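PDB 5XN8: glycerol Dehydrogenase from Unidentified, which probably catalyses the NAD-dependent oxidation of glycerol to dihydroxyacetone with the help of a metal ion bound in its active site. Local coordinates for residues Met169-Ser174 and Ala252-His257; Ser174-Ala179 and Leu205-Leu210; Gly193-Ala198 and Glu246-Ala251; Ile256-Thr261 and Glu332-His337; Leu280-Leu285 and His337-Ala342. All coordinates share one frame; numbering follows the deposited sequence.

Contact 1: Met169-Ser174 and Ala252-His257; sequences MGDALS and AAHAIH. With ZN (zinc ion), chain E.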
# COMPACT_ATOMS: atom_id res chain seq x y z
N MET A 169 -17.64 16.04 -23.88
CA MET A 169 -16.86 15.10 -23.05
C MET A 169 -16.42 13.86 -23.82
O MET A 169 -15.37 13.29 -23.54
CB MET A 169 -17.65 14.71 -21.79
CG MET A 169 -17.83 15.85 -20.81
SD MET A 169 -18.57 15.33 -19.25
CE MET A 169 -20.25 14.98 -19.79
N GLY A 170 -17.22 13.45 -24.80
CA GLY A 170 -16.86 12.37 -25.71
C GLY A 170 -15.69 12.71 -26.61
O GLY A 170 -14.86 11.86 -26.89
N ASP A 171 -15.65 13.96 -27.07
CA ASP A 171 -14.54 14.47 -27.90
C ASP A 171 -13.27 14.60 -27.08
O ASP A 171 -12.16 14.36 -27.58
CB ASP A 171 -14.94 15.83 -28.51
CG ASP A 171 -14.04 16.28 -29.66
OD1 ASP A 171 -13.51 15.46 -30.42
OD2 ASP A 171 -13.90 17.51 -29.82
N ALA A 172 -13.44 14.98 -25.82
CA ALA A 172 -12.33 15.21 -24.90
C ALA A 172 -11.73 13.93 -24.34
O ALA A 172 -10.51 13.86 -24.11
CB ALA A 172 -12.79 16.12 -23.76
N LEU A 173 -12.57 12.92 -24.13
CA LEU A 173 -12.15 11.58 -23.68
C LEU A 173 -11.10 10.93 -24.59
O LEU A 173 -10.26 10.17 -24.13
CB LEU A 173 -13.39 10.66 -23.59
CG LEU A 173 -13.24 9.17 -23.24
CD1 LEU A 173 -13.30 8.92 -21.74
CD2 LEU A 173 -14.31 8.36 -23.94
N SER A 174 -11.15 11.24 -25.88
CA SER A 174 -10.17 10.73 -26.84
C SER A 174 -8.78 11.35 -26.76
O SER A 174 -7.84 10.83 -27.35
CB SER A 174 -10.66 11.00 -28.25
OG SER A 174 -10.50 12.38 -28.56
N ALA A 252 -5.98 7.10 -33.74
CA ALA A 252 -6.99 6.17 -34.27
C ALA A 252 -8.42 6.67 -34.13
O ALA A 252 -9.19 6.65 -35.10
CB ALA A 252 -6.88 4.82 -33.60
N ALA A 253 -8.77 7.13 -32.92
CA ALA A 253 -10.14 7.53 -32.59
C ALA A 253 -10.80 8.49 -33.59
O ALA A 253 -11.96 8.31 -33.97
CB ALA A 253 -10.20 8.12 -31.19
N HIS A 254 -10.05 9.51 -33.99
CA HIS A 254 -10.54 10.54 -34.93
C HIS A 254 -10.52 10.08 -36.39
O HIS A 254 -11.36 10.50 -37.18
CB HIS A 254 -9.73 11.83 -34.73
CG HIS A 254 -10.35 12.78 -33.77
ND1 HIS A 254 -10.15 12.73 -32.40
CD2 HIS A 254 -11.13 13.86 -33.98
CE1 HIS A 254 -10.84 13.69 -31.82
NE2 HIS A 254 -11.43 14.41 -32.75
N ALA A 255 -9.56 9.24 -36.75
CA ALA A 255 -9.59 8.55 -38.04
C ALA A 255 -10.83 7.66 -38.19
O ALA A 255 -11.44 7.64 -39.26
CB ALA A 255 -8.33 7.73 -38.25
N ILE A 256 -11.19 6.93 -37.13
CA ILE A 256 -12.37 6.06 -37.15
C ILE A 256 -13.65 6.91 -37.23
O ILE A 256 -14.56 6.57 -37.98
CB ILE A 256 -12.44 5.06 -35.95
CG1 ILE A 256 -11.32 4.02 -36.07
CG2 ILE A 256 -13.80 4.38 -35.85
CD1 ILE A 256 -11.15 3.15 -34.85
N HIS A 257 -13.70 8.01 -36.48
CA HIS A 257 -14.78 9.00 -36.62
C HIS A 257 -14.98 9.40 -38.07
O HIS A 257 -16.11 9.46 -38.54
CB HIS A 257 -14.51 10.26 -35.77
CG HIS A 257 -15.25 11.48 -36.22
ND1 HIS A 257 -14.85 12.25 -37.29
CD2 HIS A 257 -16.39 12.05 -35.75
CE1 HIS A 257 -15.71 13.23 -37.47
NE2 HIS A 257 -16.65 13.14 -36.55
ZN ZN E . -12.72 16.10 -32.24
O HOH W 1 -11.78 16.71 -34.07

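Contact 2: Ser174-Ala179 and Leu205-Leu210; sequences STWFEA and LCYDTL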
# COMPACT_ATOMS: atom_id res chain seq x y z
N SER A 174 -11.15 11.24 -25.88
CA SER A 174 -10.17 10.73 -26.84
C SER A 174 -8.78 11.35 -26.76
O SER A 174 -7.84 10.83 -27.35
CB SER A 174 -10.66 11.00 -28.25
OG SER A 174 -10.50 12.38 -28.56
N THR A 175 -8.65 12.48 -26.07
CA THR A 175 -7.45 13.31 -26.20
C THR A 175 -6.23 12.65 -25.62
O THR A 175 -5.19 12.59 -26.28
CB THR A 175 -7.68 14.70 -25.58
OG1 THR A 175 -8.81 15.31 -26.22
CG2 THR A 175 -6.48 15.59 -25.76
N TRP A 176 -6.34 12.16 -24.39
CA TRP A 176 -5.23 11.42 -23.73
C TRP A 176 -4.77 10.21 -24.53
O TRP A 176 -3.57 9.96 -24.63
CB TRP A 176 -5.63 10.98 -22.32
CG TRP A 176 -4.71 9.95 -21.74
CD1 TRP A 176 -5.05 8.70 -21.36
CD2 TRP A 176 -3.31 10.09 -21.50
NE1 TRP A 176 -3.94 8.04 -20.89
CE2 TRP A 176 -2.86 8.86 -20.97
CE3 TRP A 176 -2.38 11.12 -21.69
CZ2 TRP A 176 -1.52 8.64 -20.62
CZ3 TRP A 176 -1.05 10.91 -21.34
CH2 TRP A 176 -0.63 9.67 -20.81
N PHE A 177 -5.71 9.44 -25.08
CA PHE A 177 -5.35 8.18 -25.72
C PHE A 177 -4.66 8.36 -27.06
O PHE A 177 -3.72 7.61 -27.39
CB PHE A 177 -6.58 7.29 -25.86
CG PHE A 177 -7.15 6.87 -24.55
CD1 PHE A 177 -6.53 5.87 -23.81
CD2 PHE A 177 -8.26 7.50 -24.02
CE1 PHE A 177 -7.03 5.50 -22.58
CE2 PHE A 177 -8.76 7.13 -22.78
CZ PHE A 177 -8.15 6.11 -22.06
N GLU A 178 -5.11 9.36 -27.82
CA GLU A 178 -4.49 9.73 -29.09
C GLU A 178 -3.20 10.53 -28.91
O GLU A 178 -2.25 10.38 -29.69
CB GLU A 178 -5.47 10.56 -29.92
CG GLU A 178 -6.74 9.81 -30.31
CD GLU A 178 -7.66 10.64 -31.16
OE1 GLU A 178 -8.34 11.53 -30.63
OE2 GLU A 178 -7.73 10.38 -32.37
N ALA A 179 -3.18 11.41 -27.91
CA ALA A 179 -1.96 12.15 -27.58
C ALA A 179 -0.88 11.16 -27.20
O ALA A 179 0.19 11.15 -27.81
CB ALA A 179 -2.22 13.12 -26.44
N LEU A 205 -4.46 15.38 -17.96
CA LEU A 205 -5.34 16.11 -17.06
C LEU A 205 -6.77 16.17 -17.59
O LEU A 205 -7.73 16.07 -16.82
CB LEU A 205 -4.81 17.53 -16.83
CG LEU A 205 -5.59 18.37 -15.81
CD1 LEU A 205 -5.47 17.79 -14.41
CD2 LEU A 205 -5.11 19.81 -15.86
N CYS A 206 -6.92 16.36 -18.89
CA CYS A 206 -8.23 16.29 -19.55
C CYS A 206 -8.99 15.02 -19.14
O CYS A 206 -10.13 15.09 -18.66
CB CYS A 206 -8.05 16.33 -21.06
SG CYS A 206 -9.56 16.39 -22.00
N TYR A 207 -8.31 13.88 -19.30
CA TYR A 207 -8.88 12.57 -19.02
C TYR A 207 -9.21 12.37 -17.54
O TYR A 207 -10.31 11.90 -17.23
CB TYR A 207 -7.91 11.47 -19.51
CG TYR A 207 -8.32 10.05 -19.21
CD1 TYR A 207 -9.48 9.50 -19.75
CD2 TYR A 207 -7.54 9.25 -18.38
CE1 TYR A 207 -9.85 8.19 -19.48
CE2 TYR A 207 -7.90 7.94 -18.10
CZ TYR A 207 -9.06 7.42 -18.65
OH TYR A 207 -9.45 6.13 -18.36
N ASP A 208 -8.29 12.73 -16.64
CA ASP A 208 -8.54 12.59 -15.19
C ASP A 208 -9.65 13.52 -14.71
O ASP A 208 -10.37 13.18 -13.77
CB ASP A 208 -7.26 12.88 -14.37
CG ASP A 208 -6.15 11.87 -14.62
OD1 ASP A 208 -6.42 10.68 -14.92
OD2 ASP A 208 -4.97 12.27 -14.51
N THR A 209 -9.76 14.69 -15.33
CA THR A 209 -10.82 15.65 -15.02
C THR A 209 -12.19 15.11 -15.44
O THR A 209 -13.15 15.26 -14.69
CB THR A 209 -10.55 17.02 -15.69
OG1 THR A 209 -9.28 17.51 -15.25
CG2 THR A 209 -11.62 18.03 -15.33
N LEU A 210 -12.29 14.49 -16.61
CA LEU A 210 -13.56 13.85 -17.02
C LEU A 210 -14.03 12.82 -16.00
O LEU A 210 -15.19 12.83 -15.61
CB LEU A 210 -13.45 13.19 -18.39
CG LEU A 210 -13.31 14.07 -19.61
CD1 LEU A 210 -13.06 13.23 -20.85
CD2 LEU A 210 -14.53 14.94 -19.80

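Contact 3: Gly193-Ala198 and Glu246-Ala251; sequences GQSTEA and ESSGLA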
# COMPACT_ATOMS: atom_id res chain seq x y z
N GLY A 193 5.88 19.52 -34.69
CA GLY A 193 6.97 18.68 -34.18
C GLY A 193 6.50 17.60 -33.23
O GLY A 193 5.35 17.18 -33.26
N GLN A 194 7.41 17.14 -32.39
CA GLN A 194 7.09 16.18 -31.34
C GLN A 194 6.31 16.88 -30.22
O GLN A 194 6.23 18.12 -30.19
CB GLN A 194 8.36 15.55 -30.76
CG GLN A 194 9.28 14.86 -31.76
CD GLN A 194 8.64 13.72 -32.49
OE1 GLN A 194 7.74 13.06 -31.97
NE2 GLN A 194 9.09 13.46 -33.71
N SER A 195 5.75 16.10 -29.31
CA SER A 195 5.01 16.67 -28.19
C SER A 195 5.94 17.16 -27.09
O SER A 195 6.93 16.50 -26.74
CB SER A 195 4.04 15.66 -27.59
OG SER A 195 3.16 16.31 -26.69
N THR A 196 5.61 18.32 -26.55
CA THR A 196 6.17 18.78 -25.30
C THR A 196 5.53 17.94 -24.19
O THR A 196 4.48 17.34 -24.40
CB THR A 196 5.86 20.27 -25.05
OG1 THR A 196 4.45 20.49 -25.09
CG2 THR A 196 6.54 21.14 -26.07
N GLU A 197 6.17 17.91 -23.02
CA GLU A 197 5.55 17.29 -21.85
C GLU A 197 4.33 18.07 -21.39
O GLU A 197 3.35 17.47 -20.94
CB GLU A 197 6.54 17.15 -20.69
CG GLU A 197 7.74 16.25 -20.97
CD GLU A 197 7.34 14.85 -21.44
OE1 GLU A 197 6.41 14.27 -20.87
OE2 GLU A 197 7.97 14.34 -22.39
N ALA A 198 4.39 19.39 -21.54
CA ALA A 198 3.27 20.30 -21.24
C ALA A 198 1.96 19.87 -21.89
O ALA A 198 0.95 19.69 -21.20
CB ALA A 198 3.61 21.71 -21.70
N GLU A 246 -4.03 19.37 -30.76
CA GLU A 246 -3.28 20.16 -31.74
C GLU A 246 -1.77 20.07 -31.54
O GLU A 246 -1.03 20.02 -32.53
CB GLU A 246 -3.72 21.62 -31.69
CG GLU A 246 -3.14 22.48 -32.80
CD GLU A 246 -3.70 23.89 -32.80
OE1 GLU A 246 -3.57 24.58 -31.76
OE2 GLU A 246 -4.26 24.29 -33.84
N SER A 247 -1.33 20.07 -30.28
CA SER A 247 0.10 20.08 -29.93
C SER A 247 0.65 18.75 -29.38
O SER A 247 1.87 18.62 -29.21
CB SER A 247 0.37 21.21 -28.93
OG SER A 247 0.12 22.47 -29.51
N SER A 248 -0.22 17.78 -29.10
CA SER A 248 0.24 16.43 -28.75
C SER A 248 -0.05 15.44 -29.88
O SER A 248 0.84 14.70 -30.28
CB SER A 248 -0.37 15.98 -27.41
OG SER A 248 0.60 15.32 -26.60
N GLY A 249 -1.29 15.43 -30.38
CA GLY A 249 -1.65 14.70 -31.62
C GLY A 249 -2.98 13.95 -31.62
O GLY A 249 -3.48 13.55 -30.55
N LEU A 250 -3.54 13.78 -32.83
CA LEU A 250 -4.67 12.88 -33.11
C LEU A 250 -4.15 11.52 -33.60
O LEU A 250 -3.04 11.43 -34.13
CB LEU A 250 -5.56 13.44 -34.22
CG LEU A 250 -6.17 14.82 -34.06
CD1 LEU A 250 -6.74 15.30 -35.39
CD2 LEU A 250 -7.26 14.79 -33.00
N ALA A 251 -4.97 10.49 -33.47
CA ALA A 251 -4.55 9.14 -33.85
C ALA A 251 -5.77 8.30 -34.29
O ALA A 251 -6.52 8.76 -35.14
CB ALA A 251 -3.73 8.49 -32.74

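Contact 4: Ile256-Thr261 and Glu332-His337; sequences IHNGFT and EGETIH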
# COMPACT_ATOMS: atom_id res chain seq x y z
N ILE A 256 -11.19 6.93 -37.13
CA ILE A 256 -12.37 6.06 -37.15
C ILE A 256 -13.65 6.91 -37.23
O ILE A 256 -14.56 6.57 -37.98
CB ILE A 256 -12.44 5.06 -35.95
CG1 ILE A 256 -11.32 4.02 -36.07
CG2 ILE A 256 -13.80 4.38 -35.85
CD1 ILE A 256 -11.15 3.15 -34.85
N HIS A 257 -13.70 8.01 -36.48
CA HIS A 257 -14.78 9.00 -36.62
C HIS A 257 -14.98 9.40 -38.07
O HIS A 257 -16.11 9.46 -38.54
CB HIS A 257 -14.51 10.26 -35.77
CG HIS A 257 -15.25 11.48 -36.22
ND1 HIS A 257 -14.85 12.25 -37.29
CD2 HIS A 257 -16.39 12.05 -35.75
CE1 HIS A 257 -15.71 13.23 -37.47
NE2 HIS A 257 -16.65 13.14 -36.55
N ASN A 258 -13.89 9.70 -38.76
CA ASN A 258 -13.95 10.07 -40.18
C ASN A 258 -14.39 8.91 -41.06
O ASN A 258 -15.11 9.11 -42.04
CB ASN A 258 -12.59 10.61 -40.67
CG ASN A 258 -12.22 11.93 -40.04
OD1 ASN A 258 -13.04 12.60 -39.41
ND2 ASN A 258 -10.98 12.32 -40.21
N GLY A 259 -13.95 7.70 -40.70
CA GLY A 259 -14.45 6.47 -41.33
C GLY A 259 -15.96 6.27 -41.23
O GLY A 259 -16.57 5.80 -42.16
N PHE A 260 -16.54 6.64 -40.09
CA PHE A 260 -18.00 6.49 -39.87
C PHE A 260 -18.88 7.49 -40.62
O PHE A 260 -20.08 7.25 -40.75
CB PHE A 260 -18.35 6.53 -38.37
CG PHE A 260 -18.30 5.18 -37.70
CD1 PHE A 260 -19.34 4.28 -37.87
CD2 PHE A 260 -17.23 4.82 -36.90
CE1 PHE A 260 -19.29 3.03 -37.26
CE2 PHE A 260 -17.18 3.57 -36.28
CZ PHE A 260 -18.21 2.69 -36.46
N THR A 261 -18.30 8.58 -41.12
CA THR A 261 -19.09 9.58 -41.85
C THR A 261 -19.60 9.08 -43.21
O THR A 261 -20.48 9.72 -43.79
CB THR A 261 -18.34 10.91 -42.04
OG1 THR A 261 -17.10 10.68 -42.72
CG2 THR A 261 -18.06 11.57 -40.68
N GLU A 332 -4.88 7.15 -47.02
CA GLU A 332 -3.64 7.92 -46.97
C GLU A 332 -3.90 9.33 -46.44
O GLU A 332 -4.81 10.02 -46.90
CB GLU A 332 -2.99 7.98 -48.36
CG GLU A 332 -1.55 8.48 -48.34
CD GLU A 332 -1.09 9.02 -49.68
OE1 GLU A 332 -1.86 9.75 -50.35
OE2 GLU A 332 0.06 8.72 -50.07
N GLY A 333 -3.10 9.74 -45.46
CA GLY A 333 -3.24 11.04 -44.81
C GLY A 333 -3.97 11.00 -43.48
O GLY A 333 -3.96 11.99 -42.74
N GLU A 334 -4.62 9.88 -43.17
CA GLU A 334 -5.39 9.76 -41.94
C GLU A 334 -4.48 9.61 -40.73
O GLU A 334 -3.36 9.11 -40.84
CB GLU A 334 -6.40 8.60 -42.00
CG GLU A 334 -7.65 8.91 -42.82
CD GLU A 334 -8.65 9.82 -42.12
OE1 GLU A 334 -8.35 10.33 -41.01
OE2 GLU A 334 -9.74 10.04 -42.68
N THR A 335 -5.01 10.01 -39.58
CA THR A 335 -4.25 10.07 -38.34
C THR A 335 -4.02 8.72 -37.67
O THR A 335 -3.26 8.65 -36.71
CB THR A 335 -4.94 11.01 -37.33
OG1 THR A 335 -6.27 10.55 -37.08
CG2 THR A 335 -4.95 12.45 -37.84
N ILE A 336 -4.65 7.65 -38.15
CA ILE A 336 -4.41 6.31 -37.58
C ILE A 336 -2.99 5.79 -37.79
O ILE A 336 -2.52 4.93 -37.03
CB ILE A 336 -5.42 5.27 -38.12
CG1 ILE A 336 -5.49 4.07 -37.19
CG2 ILE A 336 -5.10 4.86 -39.56
CD1 ILE A 336 -6.75 3.26 -37.33
N HIS A 337 -2.30 6.30 -38.80
CA HIS A 337 -0.89 5.96 -39.04
C HIS A 337 0.08 6.59 -38.03
O HIS A 337 1.27 6.28 -38.04
CB HIS A 337 -0.49 6.31 -40.47
CG HIS A 337 -1.38 5.69 -41.50
ND1 HIS A 337 -2.15 6.43 -42.37
CD2 HIS A 337 -1.68 4.39 -41.74
CE1 HIS A 337 -2.85 5.61 -43.13
NE2 HIS A 337 -2.59 4.37 -42.77

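Contact 5: Leu280-Leu285 and His337-Ala342; sequences LAQLVL and HNMPFA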
# COMPACT_ATOMS: atom_id res chain seq x y z
N LEU A 280 -13.07 3.90 -27.89
CA LEU A 280 -13.26 2.52 -27.46
C LEU A 280 -12.68 1.52 -28.44
O LEU A 280 -12.07 0.53 -28.04
CB LEU A 280 -14.75 2.22 -27.19
CG LEU A 280 -15.08 2.20 -25.70
CD1 LEU A 280 -16.53 2.62 -25.44
CD2 LEU A 280 -14.72 0.84 -25.10
N ALA A 281 -12.85 1.81 -29.73
CA ALA A 281 -12.21 1.03 -30.79
C ALA A 281 -10.68 1.12 -30.72
O ALA A 281 -10.00 0.13 -30.94
CB ALA A 281 -12.71 1.48 -32.15
N GLN A 282 -10.15 2.31 -30.41
CA GLN A 282 -8.70 2.48 -30.25
C GLN A 282 -8.14 1.68 -29.07
O GLN A 282 -7.03 1.16 -29.17
CB GLN A 282 -8.32 3.96 -30.11
CG GLN A 282 -6.81 4.18 -29.99
CD GLN A 282 -6.42 5.63 -29.83
OE1 GLN A 282 -6.91 6.50 -30.54
NE2 GLN A 282 -5.51 5.89 -28.92
N LEU A 283 -8.89 1.56 -27.98
CA LEU A 283 -8.45 0.78 -26.81
C LEU A 283 -8.27 -0.71 -27.12
O LEU A 283 -7.31 -1.34 -26.69
CB LEU A 283 -9.43 0.93 -25.65
CG LEU A 283 -9.62 2.29 -25.00
CD1 LEU A 283 -10.62 2.17 -23.87
CD2 LEU A 283 -8.31 2.88 -24.52
N VAL A 284 -9.22 -1.26 -27.87
CA VAL A 284 -9.15 -2.64 -28.36
C VAL A 284 -8.02 -2.80 -29.37
O VAL A 284 -7.39 -3.85 -29.44
CB VAL A 284 -10.50 -3.07 -28.98
CG1 VAL A 284 -10.38 -4.43 -29.67
CG2 VAL A 284 -11.58 -3.11 -27.90
N LEU A 285 -7.79 -1.75 -30.16
CA LEU A 285 -6.74 -1.71 -31.18
C LEU A 285 -5.33 -1.74 -30.59
O LEU A 285 -4.48 -2.51 -31.05
CB LEU A 285 -6.92 -0.45 -32.03
CG LEU A 285 -6.19 -0.35 -33.37
CD1 LEU A 285 -6.64 -1.46 -34.30
CD2 LEU A 285 -6.46 1.01 -33.98
N HIS A 337 -2.30 6.30 -38.80
CA HIS A 337 -0.89 5.96 -39.04
C HIS A 337 0.08 6.59 -38.03
O HIS A 337 1.27 6.28 -38.04
CB HIS A 337 -0.49 6.31 -40.47
CG HIS A 337 -1.38 5.69 -41.50
ND1 HIS A 337 -2.15 6.43 -42.37
CD2 HIS A 337 -1.68 4.39 -41.74
CE1 HIS A 337 -2.85 5.61 -43.13
NE2 HIS A 337 -2.59 4.37 -42.77
N ASN A 338 -0.44 7.46 -37.16
CA ASN A 338 0.28 7.93 -35.98
C ASN A 338 0.30 6.92 -34.81
O ASN A 338 0.93 7.20 -33.80
CB ASN A 338 -0.31 9.26 -35.47
CG ASN A 338 -0.20 10.39 -36.49
OD1 ASN A 338 0.67 10.37 -37.36
ND2 ASN A 338 -1.05 11.39 -36.36
N MET A 339 -0.37 5.77 -34.92
CA MET A 339 -0.28 4.73 -33.88
C MET A 339 1.12 4.13 -33.84
O MET A 339 1.78 4.05 -34.88
CB MET A 339 -1.31 3.60 -34.09
CG MET A 339 -2.77 4.00 -33.97
SD MET A 339 -3.31 4.67 -32.39
CE MET A 339 -3.34 3.21 -31.34
N PRO A 340 1.57 3.68 -32.65
CA PRO A 340 2.93 3.14 -32.54
C PRO A 340 3.10 1.69 -33.03
O PRO A 340 4.05 1.02 -32.63
CB PRO A 340 3.21 3.26 -31.04
CG PRO A 340 1.88 3.11 -30.40
CD PRO A 340 0.90 3.74 -31.34
N PHE A 341 2.19 1.21 -33.88
CA PHE A 341 2.30 -0.13 -34.47
C PHE A 341 1.60 -0.13 -35.83
O PHE A 341 0.92 0.84 -36.18
CB PHE A 341 1.69 -1.18 -33.53
CG PHE A 341 0.34 -0.80 -32.98
CD1 PHE A 341 0.25 -0.08 -31.79
CD2 PHE A 341 -0.82 -1.12 -33.66
CE1 PHE A 341 -0.99 0.30 -31.29
CE2 PHE A 341 -2.05 -0.75 -33.17
CZ PHE A 341 -2.15 -0.05 -31.98
N ALA A 342 1.78 -1.21 -36.58
CA ALA A 342 1.17 -1.33 -37.91
C ALA A 342 -0.35 -1.46 -37.80
O ALA A 342 -0.86 -2.30 -37.05
CB ALA A 342 1.74 -2.54 -38.64

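Contact 1: Met169-Ser174 and Ala252-His257
A zinc ion occupies what is probably the catalytic metal site, as in the iron-containing alcohol dehydrogenase family, where Asp171 of helix 162-185 and His254 of helix 252-260 meet. The two helix segments run at 134° to each other and their axes approach to 10.7 Å, with Ser174 and Ala253 the nearest residues; zinc bridges the longer gap between Asp171 and His254. Asp171 OD1 binds zinc at 2.1 Å while OD2 stays back at 3.0 Å from the ion, so the carboxylate is held through one oxygen; OD2 is instead hydrogen-bonded to the backbone N of Asp121, a residue that probably also contacts glycerol. From the facing helix His254 NE2 reaches zinc at 2.2 Å. His271 and a water, whose oxygen lies 2.1 Å from the metal, complete the set of ligands. Asp171 OD1 and His254 NE2 stand 3.3 Å apart because both grip the ion, and no hydrogen bond joins them. The carboxylate swings its CG away from the backbone N (chi1 -165°), and its plane is turned 54° from that of the imidazole, with OD1 at the ring edge. The imidazole is also held at ND1, which is hydrogen-bonded to Glu178 OE1, a second-shell carboxylate that would help fix the ring's rotation, with NE2 toward the metal. The hydroxyl of Ser174 has both Asp171 O and Glu178 OE1 within reach. Ser174 OG lies at the ring edge, 3.5 Å from His254 CE1 and near the ring plane, and Ser174 CB meets Ala253 CB at 4.1 Å.

Contact 2: Ser174-Ala179 and Leu205-Leu210
Tyr207, on helix 197-223, lays its side chain against Trp176 and Phe177 of helix 162-185, and the three rings form an aromatic cluster between two largely antiparallel helices of the all-helical part of the enzyme. Followed outward, the tyrosine changes partner as it goes. Its CB touches Trp176 CB at 3.7 Å, a close approach of the two helices near the level where their backbones are nearest. With CG anti to the backbone N (chi1 176°), the ring is placed between Trp176 and Phe177: Tyr207 CD2 lies 3.9 Å from Trp176 CD1, while on its other branch CE1 meets Phe177 CE2 at 3.6 Å. Further out, Tyr207 CZ is 3.8 Å from Phe177 CZ, and that same phenylalanine carbon is the neighbour of the tyrosine OH. The two ring pairs differ in kind. Phe177 turns its edge toward the face of Tyr207 in a T-shaped stack, planes 75° apart and centroids 5.0 Å apart. Trp176, by contrast, has its five-membered ring nearly parallel to the tyrosine (21°) but slid so far that the two scarcely overlap. The indole also closes the triangle within its own helix, since Trp176 CD1 sits 3.9 Å above the centre of the Phe177 ring. Arg204 adds a cation-pi interaction to Trp176, and Thr295 and Val296 of helix 290-303 pack on Tyr207. At the preceding residue of each helix the chemistry changes: Thr175 OG1 bonds to Ser241 OG, while Thr175 CB rests 4.4 Å from Cys206 SG.

Contact 3: Gly193-Ala198 and Glu246-Ala251
Ser248 donates its hydroxyl to Ser195 across this buried contact, OG to OG at 2.7 Å, and Ser195 OG in turn donates to Thr196 O at 2.8 Å. The result is a directed chain of two bonds in which Ser195 OG is acceptor and donor at once. Rotation about the serine CA-CB bonds sets it up. In Ser195 the hydroxyl points away from the backbone N and lies beside the carbonyl carbon (chi1 -168°), which brings OG within bonding distance of the next residue's oxygen; the angle at that carbonyl is 136°. Ser248 has a chi1 of -138°, well away from a staggered value, and this places its OG toward Ser195. The serines join the turn between helices 228-247 and 252-260, where Ser248 lies, to the segment leading into helix 197-223. Thr196 is the N-cap of that helix, its OG1 accepting from Ala199 N, whereas Gly249, next to Ser248, leaves helical geometry with positive phi, in a backbone region where a CB would clash with the preceding carbonyl O. Ser247, the residue before Ser248, turns its hydroxyl elsewhere, to the backbone N of Gln6, although Ser247 O remains 3.7 Å from Ser195 OG. Leu200 covers both bonded serines, and Ala179 of helix 162-185 lies against Ser248. The capped helix start also faces a neighbouring subunit: Glu235 of that subunit accepts from Ala198 N, and its Arg232 forms a salt bridge with Glu197. Beside the serine-serine bond, Ser195 CB lies 3.6 Å from Ser248 OG.

Contact 4: Ile256-Thr261 and Glu332-His337
The amide of Asn258 and the carboxylate of Glu334 meet obliquely, their planes 48° apart, with one oxygen near the amide nitrogen and the other near the aliphatic carbon of the asparagine. Asn258 ND2 donates to Glu334 OE1 in a weak hydrogen bond, long at 3.4 Å though fairly straight (154°). Glu334 OE2 lies 3.5 Å from Asn258 CB, so the carboxylate lies alongside the asparagine from CB to its amide nitrogen. A bend at chi2 (-76°) folds the glutamate back to place it there. Which way the amide faces is decided on its other side: His257 ND1 donates to Asn258 OD1 at 2.8 Å, with the acceptor lying in the imidazole plane at the ring's edge, and this presents the NH2 to the glutamate. The second imidazole, that of His337, has Ile336 CG2 over the centre of one face, 4.0 Å above it. Ile336 also packs on Ala252 and Ala255, which brings an apolar edge of the loop against helix 252-260. Beyond the amide, Thr261 OG1 bonds back to Asn258 O, the carbonyl three residues earlier, at 2.6 Å. His257 meets the zinc ligand His271 edge-to-face, and the side chain of Asn258 is about 6 Å from that of His271. The arrangement thus belongs to the surroundings of the metal site: a loop between helices 318-329 and 345-363, joined by a weak hydrogen bond and by the packing of Ile336 to helix 252-260, which carries His254.

Contact 5: Leu280-Leu285 and His337-Ala342
Gln282 NE2 donates to Gln286 OE1 and, weakly, to Phe177 O, on the residue whose CG touches Met339 across the contact. At the other end of the amide, Gln282 OE1 accepts from Ala253 N, so the group is held by Ala253, Gln286 and, weakly, Phe177, which would fix its rotation and links helices 162-185, 252-260 and 271-285. The glutamine reaches there fully extended, CG anti to the backbone N (chi1 -178°), and its methylene flank is what faces the loop. Met339, on the loop before helix 345-363, curls at chi2 and chi3 to bring CE to 3.8 Å from Gln282 CG and SD to 4.1 Å from Gln282 CD. One turn further along, Leu285 meets Phe341. The ring comes obliquely at the end of helix 271-285, Phe341 CZ lying 3.5 Å from Leu285 O and CE2 lying 4.2 Å from Leu285 CG. Phe341 takes chi1 46°, wedging CG between its own backbone N and carbonyl carbon, and this folds the ring back so that Met339 CB sits 4.2 Å above its plane, toward the rim. Arg186 of a neighbouring subunit packs on the same phenylalanine, and Ala252 on both Met339 and Leu285. No hydrogen bond crosses between the two segments: the loop is held by sulfur, methyl and ring packing, while the amide of Gln282 spends its hydrogen bonds on Ala253, Gln286 and Phe177, probably helping to tie neighbouring helices together.

Contacts 1, 2, 3 and 5 are buried, whereas contact 4 lies at the surface, and the chemistry follows that division only in part. Contact 1 is held by a metal, contact 2 by aromatic rings, contact 3 by a hydroxyl relay and contact 5 by apolar packing; contact 4 relies on a weak amide-carboxylate bond. Helix 162-185 serves contacts 1 and 2, helix 197-223 contacts 2 and 3, and helix 252-260 contacts 1 and 4. Glu178 of contact 2 bonds both His254 in contact 1 and Ala251 in contact 3, while Gln282 of contact 5 bonds Ala253 in contact 1. Contacts 4 and 5 both use the loop between helices 318-329 and 345-363 and share His337.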